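Local structure of anopheles gambiae adenosine kinase (Anopheles gambiae, 3LOO) at residues L34-Y48 with P64-I78. The protein phosphorylates adenosine to AMP with ATP as the phosphate donor, as an adenosine kinase of the pfkB carbohydrate kinase family. Numbering follows the deposited sequence.
Sequences LDISAVVEKDLLNKY and PMYQELIEKYQAEYI. With B4P (bis(adenosine)-5'-tetraphosphate), chain D.
Tyr48 OH gives a short hydrogen bond to Glu68 OE1 (2.6 Å), met nearly along the carboxylate C-O axis. Glu68 OE1 also takes Lys47 NZ at 2.8 Å on its syn side, 26° out of the carboxylate plane, so one oxygen accepts from a phenol hydroxyl and, in a salt bridge, an ammonium group. To get there, Glu68 and Lys47 set CG opposite the backbone N (chi1 -179° and -174°) and run straight on. Met65 CB sits over the centre of the Tyr48 ring, 3.6 Å from its centroid, with Met65 SD oblique to the ring in a Met-aromatic contact; Lys47 CG backs the opposite face. Further along helix 64-73, Val40 CG1 and Leu44 CD2 share one face of the Tyr73 ring as CH-pi contacts, and Leu44 CD2 meets Leu69 CD2.

This helix pair belongs to the small lid domain of the pfkB fold, whose sheet has strand 76-80 at its edge, antiparallel to strand 33-39. Asp35 and Ile78 exchange backbone hydrogen bonds, as do Ser37 and Glu76. On the face toward helix 64-73, Ile36 wedges CG2 tightly against Ala75 CB (3.4 Å) and lays CG1 at the edge of Tyr77, whose face takes Leu34 CD2; Tyr77 OH is hydrogen-bonded to Tyr111 OH. Across the sheet, Asp35 holds the ribose of bis(adenosine)-5'-tetraphosphate: OD1 accepts from O2E and OD2 from O3E (both 2.6 Å), OD2 also from Asn313 ND2.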
loop_
_atom_site.group_PDB
_atom_site.type_symbol
_atom_site.label_atom_id
_atom_site.label_comp_id
_atom_site.label_asym_id
_atom_site.label_seq_id
_atom_site.Cartn_x
_atom_site.Cartn_y
_atom_site.Cartn_z
ATOM N N LEU A 34 7.968 -8.768 -6.284
ATOM C CA LEU A 34 8.035 -8.653 -7.732
ATOM C C LEU A 34 6.708 -9.174 -8.263
ATOM O O LEU A 34 6.336 -10.327 -7.985
ATOM C CB LEU A 34 9.199 -9.493 -8.288
ATOM C CG LEU A 34 9.429 -9.452 -9.831
ATOM C CD1 LEU A 34 9.731 -8.019 -10.383
ATOM C CD2 LEU A 34 10.550 -10.425 -10.273
ATOM N N ASP A 35 6.003 -8.345 -9.039
ATOM C CA ASP A 35 4.763 -8.772 -9.642
ATOM C C ASP A 35 5.066 -9.607 -10.882
ATOM O O ASP A 35 5.949 -9.249 -11.695
ATOM C CB ASP A 35 3.873 -7.571 -10.015
ATOM C CG ASP A 35 3.281 -6.839 -8.783
ATOM O OD1 ASP A 35 3.366 -7.354 -7.635
ATOM O OD2 ASP A 35 2.691 -5.745 -8.990
ATOM N N ILE A 36 4.307 -10.699 -11.021
ATOM C CA ILE A 36 4.350 -11.538 -12.206
ATOM C C ILE A 36 2.965 -11.470 -12.845
ATOM O O ILE A 36 1.992 -12.043 -12.360
ATOM C CB ILE A 36 4.776 -12.987 -11.852
ATOM C CG1 ILE A 36 6.101 -12.981 -11.117
ATOM C CG2 ILE A 36 4.873 -13.862 -13.092
ATOM C CD1 ILE A 36 6.470 -14.317 -10.541
ATOM N N SER A 37 2.897 -10.759 -13.952
ATOM C CA SER A 37 1.639 -10.304 -14.483
ATOM C C SER A 37 1.328 -10.953 -15.814
ATOM O O SER A 37 2.162 -10.939 -16.684
ATOM C CB SER A 37 1.719 -8.794 -14.681
ATOM O OG SER A 37 0.425 -8.297 -14.982
ATOM N N ALA A 38 0.120 -11.476 -15.990
ATOM C CA ALA A 38 -0.259 -12.091 -17.274
ATOM C C ALA A 38 -1.748 -12.064 -17.557
ATOM O O ALA A 38 -2.591 -11.969 -16.647
ATOM C CB ALA A 38 0.281 -13.551 -17.387
ATOM N N VAL A 39 -2.068 -12.149 -18.843
ATOM C CA VAL A 39 -3.430 -12.376 -19.272
ATOM C C VAL A 39 -3.702 -13.870 -19.221
ATOM O O VAL A 39 -2.930 -14.678 -19.727
ATOM C CB VAL A 39 -3.692 -11.764 -20.671
ATOM C CG1 VAL A 39 -5.053 -12.238 -21.241
ATOM C CG2 VAL A 39 -3.630 -10.247 -20.553
ATOM N N VAL A 40 -4.783 -14.253 -18.559
ATOM C CA VAL A 40 -5.122 -15.662 -18.474
ATOM C C VAL A 40 -6.620 -15.811 -18.600
ATOM O O VAL A 40 -7.345 -14.808 -18.573
ATOM C CB VAL A 40 -4.637 -16.299 -17.127
ATOM C CG1 VAL A 40 -3.187 -15.934 -16.835
ATOM C CG2 VAL A 40 -5.548 -15.920 -15.966
ATOM N N GLU A 41 -7.082 -17.060 -18.703
ATOM C CA GLU A 41 -8.526 -17.357 -18.717
ATOM C C GLU A 41 -8.956 -18.128 -17.472
ATOM O O GLU A 41 -8.101 -18.598 -16.711
ATOM C CB GLU A 41 -8.911 -18.084 -20.018
ATOM C CG GLU A 41 -9.041 -17.118 -21.203
ATOM C CD GLU A 41 -9.262 -17.811 -22.552
ATOM O OE1 GLU A 41 -10.336 -18.418 -22.764
ATOM O OE2 GLU A 41 -8.364 -17.717 -23.416
ATOM N N LYS A 42 -10.273 -18.277 -17.287
ATOM C CA LYS A 42 -10.868 -18.846 -16.061
ATOM C C LYS A 42 -10.356 -20.209 -15.657
ATOM O O LYS A 42 -10.305 -20.510 -14.463
ATOM C CB LYS A 42 -12.392 -18.925 -16.155
ATOM C CG LYS A 42 -13.099 -17.670 -15.714
ATOM C CD LYS A 42 -13.649 -16.855 -16.886
ATOM C CE LYS A 42 -13.983 -15.421 -16.443
ATOM N NZ LYS A 42 -14.109 -15.306 -14.946
ATOM N N ASP A 43 -9.978 -21.039 -16.639
ATOM C CA ASP A 43 -9.460 -22.367 -16.324
ATOM C C ASP A 43 -8.194 -22.278 -15.504
ATOM O O ASP A 43 -7.940 -23.137 -14.655
ATOM C CB ASP A 43 -9.232 -23.221 -17.589
ATOM C CG ASP A 43 -8.425 -22.487 -18.649
ATOM O OD1 ASP A 43 -7.671 -23.164 -19.387
ATOM O OD2 ASP A 43 -8.547 -21.239 -18.740
ATOM N N LEU A 44 -7.388 -21.243 -15.737
ATOM C CA LEU A 44 -6.217 -21.051 -14.868
ATOM C C LEU A 44 -6.645 -20.727 -13.427
ATOM O O LEU A 44 -6.167 -21.335 -12.494
ATOM C CB LEU A 44 -5.222 -20.029 -15.430
ATOM C CG LEU A 44 -3.947 -19.903 -14.592
ATOM C CD1 LEU A 44 -3.107 -21.158 -14.690
ATOM C CD2 LEU A 44 -3.165 -18.731 -15.072
ATOM N N LEU A 45 -7.570 -19.796 -13.266
ATOM C CA LEU A 45 -8.124 -19.494 -11.938
ATOM C C LEU A 45 -8.720 -20.716 -11.232
ATOM O O LEU A 45 -8.462 -20.945 -10.044
ATOM C CB LEU A 45 -9.210 -18.424 -12.046
ATOM C CG LEU A 45 -8.854 -17.072 -12.667
ATOM C CD1 LEU A 45 -9.897 -16.060 -12.247
ATOM C CD2 LEU A 45 -7.469 -16.601 -12.234
ATOM N N ASN A 46 -9.527 -21.486 -11.968
ATOM C CA ASN A 46 -10.127 -22.706 -11.430
ATOM C C ASN A 46 -9.094 -23.693 -11.020
ATOM O O ASN A 46 -9.185 -24.251 -9.933
ATOM C CB ASN A 46 -11.084 -23.328 -12.435
ATOM C CG ASN A 46 -12.409 -22.614 -12.483
ATOM O OD1 ASN A 46 -12.535 -21.462 -12.083
ATOM N ND2 ASN A 46 -13.420 -23.306 -12.989
ATOM N N LYS A 47 -8.063 -23.866 -11.845
ATOM C CA LYS A 47 -6.958 -24.745 -11.470
ATOM C C LYS A 47 -6.362 -24.406 -10.102
ATOM O O LYS A 47 -5.910 -25.293 -9.385
ATOM C CB LYS A 47 -5.862 -24.709 -12.531
ATOM C CG LYS A 47 -4.741 -25.706 -12.309
ATOM C CD LYS A 47 -3.751 -25.663 -13.482
ATOM C CE LYS A 47 -2.490 -26.445 -13.153
ATOM N NZ LYS A 47 -1.471 -26.342 -14.252
ATOM N N TYR A 48 -6.352 -23.130 -9.729
ATOM C CA TYR A 48 -5.705 -22.746 -8.464
ATOM C C TYR A 48 -6.682 -22.275 -7.358
ATOM O O TYR A 48 -6.264 -21.661 -6.348
ATOM C CB TYR A 48 -4.586 -21.729 -8.746
ATOM C CG TYR A 48 -3.407 -22.371 -9.433
ATOM C CD1 TYR A 48 -2.527 -23.181 -8.734
ATOM C CD2 TYR A 48 -3.196 -22.192 -10.796
ATOM C CE1 TYR A 48 -1.428 -23.794 -9.382
ATOM C CE2 TYR A 48 -2.122 -22.783 -11.440
ATOM C CZ TYR A 48 -1.253 -23.572 -10.749
ATOM O OH TYR A 48 -0.208 -24.150 -11.431
ATOM N N PRO A 64 3.044 -23.762 -7.694
ATOM C CA PRO A 64 3.365 -24.089 -9.089
ATOM C C PRO A 64 2.847 -23.068 -10.075
ATOM O O PRO A 64 3.219 -23.102 -11.245
ATOM C CB PRO A 64 2.673 -25.459 -9.306
ATOM C CG PRO A 64 2.630 -26.060 -7.895
ATOM C CD PRO A 64 2.285 -24.863 -7.047
ATOM N N MET A 65 1.980 -22.168 -9.624
ATOM C CA MET A 65 1.402 -21.175 -10.532
ATOM C C MET A 65 2.420 -20.157 -11.078
ATOM O O MET A 65 2.304 -19.705 -12.234
ATOM C CB MET A 65 0.248 -20.465 -9.836
ATOM C CG MET A 65 -0.546 -19.557 -10.724
ATOM S SD MET A 65 -1.812 -18.636 -9.826
ATOM C CE MET A 65 -0.906 -18.067 -8.353
ATOM N N TYR A 66 3.406 -19.789 -10.246
ATOM C CA TYR A 66 4.412 -18.765 -10.632
ATOM C C TYR A 66 5.238 -19.195 -11.883
ATOM O O TYR A 66 5.260 -18.485 -12.911
ATOM C CB TYR A 66 5.268 -18.355 -9.408
ATOM C CG TYR A 66 4.369 -17.785 -8.306
ATOM C CD1 TYR A 66 3.852 -16.492 -8.411
ATOM C CD2 TYR A 66 3.959 -18.575 -7.232
ATOM C CE1 TYR A 66 3.008 -15.973 -7.431
ATOM C CE2 TYR A 66 3.109 -18.075 -6.258
ATOM C CZ TYR A 66 2.639 -16.776 -6.365
ATOM O OH TYR A 66 1.798 -16.269 -5.434
ATOM N N GLN A 67 5.833 -20.386 -11.835
ATOM C CA GLN A 67 6.587 -20.897 -12.992
ATOM C C GLN A 67 5.687 -21.076 -14.217
ATOM O O GLN A 67 6.117 -20.810 -15.356
ATOM C CB GLN A 67 7.256 -22.222 -12.651
ATOM C CG GLN A 67 8.122 -22.790 -13.759
ATOM C CD GLN A 67 8.567 -24.226 -13.506
ATOM O OE1 GLN A 67 8.521 -24.723 -12.376
ATOM N NE2 GLN A 67 9.016 -24.898 -14.561
ATOM N N GLU A 68 4.447 -21.525 -13.989
ATOM C CA GLU A 68 3.496 -21.699 -15.063
ATOM C C GLU A 68 3.169 -20.376 -15.747
ATOM O O GLU A 68 3.074 -20.318 -16.987
ATOM C CB GLU A 68 2.236 -22.391 -14.543
ATOM C CG GLU A 68 1.182 -22.632 -15.593
ATOM C CD GLU A 68 0.043 -23.535 -15.124
ATOM O OE1 GLU A 68 0.040 -24.051 -13.967
ATOM O OE2 GLU A 68 -0.866 -23.717 -15.938
ATOM N N LEU A 69 3.003 -19.310 -14.947
ATOM C CA LEU A 69 2.805 -17.963 -15.499
ATOM C C LEU A 69 4.024 -17.536 -16.339
ATOM O O LEU A 69 3.872 -17.002 -17.431
ATOM C CB LEU A 69 2.556 -16.901 -14.400
ATOM C CG LEU A 69 1.290 -17.022 -13.552
ATOM C CD1 LEU A 69 1.286 -15.947 -12.457
ATOM C CD2 LEU A 69 0.043 -16.929 -14.413
ATOM N N ILE A 70 5.217 -17.770 -15.815
ATOM C CA ILE A 70 6.431 -17.368 -16.509
ATOM C C ILE A 70 6.561 -18.186 -17.809
ATOM O O ILE A 70 6.620 -17.613 -18.882
ATOM C CB ILE A 70 7.668 -17.534 -15.601
ATOM C CG1 ILE A 70 7.600 -16.582 -14.404
ATOM C CG2 ILE A 70 8.988 -17.348 -16.396
ATOM C CD1 ILE A 70 8.321 -17.153 -13.160
ATOM N N GLU A 71 6.515 -19.512 -17.695
ATOM C CA GLU A 71 6.803 -20.424 -18.814
ATOM C C GLU A 71 5.721 -20.526 -19.872
ATOM O O GLU A 71 6.026 -20.656 -21.040
ATOM C CB GLU A 71 7.133 -21.831 -18.300
ATOM C CG GLU A 71 8.560 -21.976 -17.809
ATOM C CD GLU A 71 8.799 -23.292 -17.082
ATOM O OE1 GLU A 71 7.945 -24.208 -17.189
ATOM O OE2 GLU A 71 9.834 -23.411 -16.369
ATOM N N LYS A 72 4.461 -20.478 -19.482
ATOM C CA LYS A 72 3.392 -20.777 -20.406
ATOM C C LYS A 72 2.471 -19.585 -20.673
ATOM O O LYS A 72 1.716 -19.587 -21.633
ATOM C CB LYS A 72 2.648 -22.040 -19.892
ATOM C CG LYS A 72 1.131 -22.129 -20.102
ATOM C CD LYS A 72 0.601 -23.502 -19.673
ATOM C CE LYS A 72 -0.931 -23.563 -19.654
ATOM N NZ LYS A 72 -1.548 -23.062 -20.931
ATOM N N TYR A 73 2.515 -18.557 -19.836
ATOM C CA TYR A 73 1.680 -17.381 -20.106
ATOM C C TYR A 73 2.455 -16.121 -20.428
ATOM O O TYR A 73 1.863 -15.047 -20.532
ATOM C CB TYR A 73 0.660 -17.118 -18.991
ATOM C CG TYR A 73 -0.430 -18.165 -18.908
ATOM C CD1 TYR A 73 -1.636 -17.997 -19.583
ATOM C CD2 TYR A 73 -0.247 -19.315 -18.159
ATOM C CE1 TYR A 73 -2.645 -18.957 -19.506
ATOM C CE2 TYR A 73 -1.239 -20.274 -18.070
ATOM C CZ TYR A 73 -2.432 -20.090 -18.741
ATOM O OH TYR A 73 -3.398 -21.059 -18.636
ATOM N N GLN A 74 3.768 -16.253 -20.598
ATOM C CA GLN A 74 4.600 -15.137 -21.061
ATOM C C GLN A 74 4.457 -13.983 -20.078
ATOM O O GLN A 74 4.178 -12.876 -20.486
ATOM C CB GLN A 74 4.142 -14.674 -22.467
ATOM C CG GLN A 74 4.341 -15.701 -23.601
ATOM C CD GLN A 74 5.669 -16.439 -23.459
ATOM O OE1 GLN A 74 5.791 -17.380 -22.660
ATOM N NE2 GLN A 74 6.673 -16.002 -24.213
ATOM N N ALA A 75 4.569 -14.268 -18.779
ATOM C CA ALA A 75 4.283 -13.254 -17.756
ATOM C C ALA A 75 5.366 -12.177 -17.719
ATOM O O ALA A 75 6.527 -12.429 -18.046
ATOM C CB ALA A 75 4.099 -13.887 -16.382
ATOM N N GLU A 76 4.963 -10.986 -17.310
ATOM C CA GLU A 76 5.844 -9.850 -17.260
ATOM C C GLU A 76 6.292 -9.649 -15.808
ATOM O O GLU A 76 5.551 -9.924 -14.869
ATOM C CB GLU A 76 5.097 -8.620 -17.774
ATOM C CG GLU A 76 5.974 -7.456 -18.063
ATOM C CD GLU A 76 5.216 -6.176 -18.445
ATOM O OE1 GLU A 76 3.986 -6.239 -18.674
ATOM O OE2 GLU A 76 5.875 -5.102 -18.520
ATOM N N TYR A 77 7.507 -9.177 -15.627
ATOM C CA TYR A 77 7.999 -8.863 -14.288
ATOM C C TYR A 77 7.836 -7.375 -14.013
ATOM O O TYR A 77 8.321 -6.548 -14.781
ATOM C CB TYR A 77 9.481 -9.221 -14.179
ATOM C CG TYR A 77 9.787 -10.699 -14.030
ATOM C CD1 TYR A 77 8.955 -11.542 -13.259
ATOM C CD2 TYR A 77 10.950 -11.246 -14.585
ATOM C CE1 TYR A 77 9.258 -12.907 -13.094
ATOM C CE2 TYR A 77 11.259 -12.615 -14.422
ATOM C CZ TYR A 77 10.412 -13.429 -13.678
ATOM O OH TYR A 77 10.733 -14.757 -13.478
ATOM N N ILE A 78 7.173 -7.022 -12.914
ATOM C CA ILE A 78 6.984 -5.617 -12.591
ATOM C C ILE A 78 7.253 -5.412 -11.136
ATOM O O ILE A 78 6.745 -6.157 -10.302
ATOM C CB ILE A 78 5.559 -5.076 -12.964
ATOM C CG1 ILE A 78 5.176 -5.482 -14.386
ATOM C CG2 ILE A 78 5.554 -3.553 -12.861
ATOM C CD1 ILE A 78 3.634 -5.443 -14.698
HETATM P PA B4P D . -4.165 -3.516 -7.369
HETATM O O1A B4P D . -3.784 -3.336 -8.831
HETATM O O2A B4P D . -5.027 -4.725 -7.009
HETATM O O3A B4P D . -5.093 -2.257 -7.008
HETATM P PB B4P D . -4.713 -1.254 -5.829
HETATM O O1B B4P D . -3.477 -0.422 -6.179
HETATM O O2B B4P D . -4.825 -1.894 -4.456
HETATM O O3B B4P D . -6.075 -0.422 -6.297
HETATM P PG B4P D . -7.386 -0.098 -5.420
HETATM O O1G B4P D . -8.465 -1.108 -5.620
HETATM O O2G B4P D . -6.918 0.069 -3.988
HETATM O O3G B4P D . -7.872 1.331 -5.954
HETATM P PD B4P D . -9.163 1.754 -6.824
HETATM O O1D B4P D . -9.401 0.697 -7.839
HETATM O O2D B4P D . -10.290 2.245 -5.960
HETATM O O5E B4P D . -2.845 -3.438 -6.425
HETATM C C5E B4P D . -1.768 -4.157 -6.984
HETATM C C4E B4P D . -0.573 -4.288 -6.084
HETATM O O4E B4P D . -0.872 -4.936 -4.848
HETATM C C3E B4P D . 0.412 -5.202 -6.760
HETATM O O3E B4P D . 1.445 -4.331 -7.259
HETATM C C2E B4P D . 0.951 -6.094 -5.647
HETATM O O2E B4P D . 2.380 -6.157 -5.558
HETATM C C1E B4P D . 0.314 -5.515 -4.370
HETATM N N9A B4P D . 0.007 -6.605 -3.426
HETATM C C8A B4P D . -0.895 -7.620 -3.568
HETATM N N7A B4P D . -0.829 -8.400 -2.449
HETATM C C5A B4P D . 0.133 -7.905 -1.616
HETATM C C6A B4P D . 0.638 -8.258 -0.354
HETATM N N6A B4P D . 0.213 -9.359 0.339
HETATM N N1A B4P D . 1.632 -7.510 0.187
HETATM C C2A B4P D . 2.103 -6.404 -0.443
HETATM N N3A B4P D . 1.627 -6.039 -1.644
HETATM C C4A B4P D . 0.643 -6.762 -2.240
HETATM O O5F B4P D . -8.513 2.994 -7.604
HETATM C C5F B4P D . -7.745 3.988 -6.934
HETATM C C4F B4P D . -7.725 5.210 -7.851
HETATM O O4F B4P D . -7.377 4.861 -9.204
HETATM C C3F B4P D . -9.115 5.803 -8.000
HETATM O O3F B4P D . -9.413 6.610 -6.868
HETATM C C2F B4P D . -8.994 6.582 -9.295
HETATM O O2F B4P D . -8.388 7.868 -9.056
HETATM C C1F B4P D . -8.080 5.681 -10.146
HETATM N N9B B4P D . -8.964 4.802 -10.974
HETATM C C8B B4P D . -9.260 3.511 -10.722
HETATM N N7B B4P D . -10.100 3.012 -11.660
HETATM C C5B B4P D . -10.370 3.989 -12.550
HETATM C C6B B4P D . -11.154 4.102 -13.696
HETATM N N6B B4P D . -11.854 3.021 -14.125
HETATM N N1B B4P D . -11.191 5.287 -14.381
HETATM C C2B B4P D . -10.490 6.368 -13.956
HETATM N N3B B4P D . -9.717 6.321 -12.835
HETATM C C4B B4P D . -9.624 5.172 -12.094
#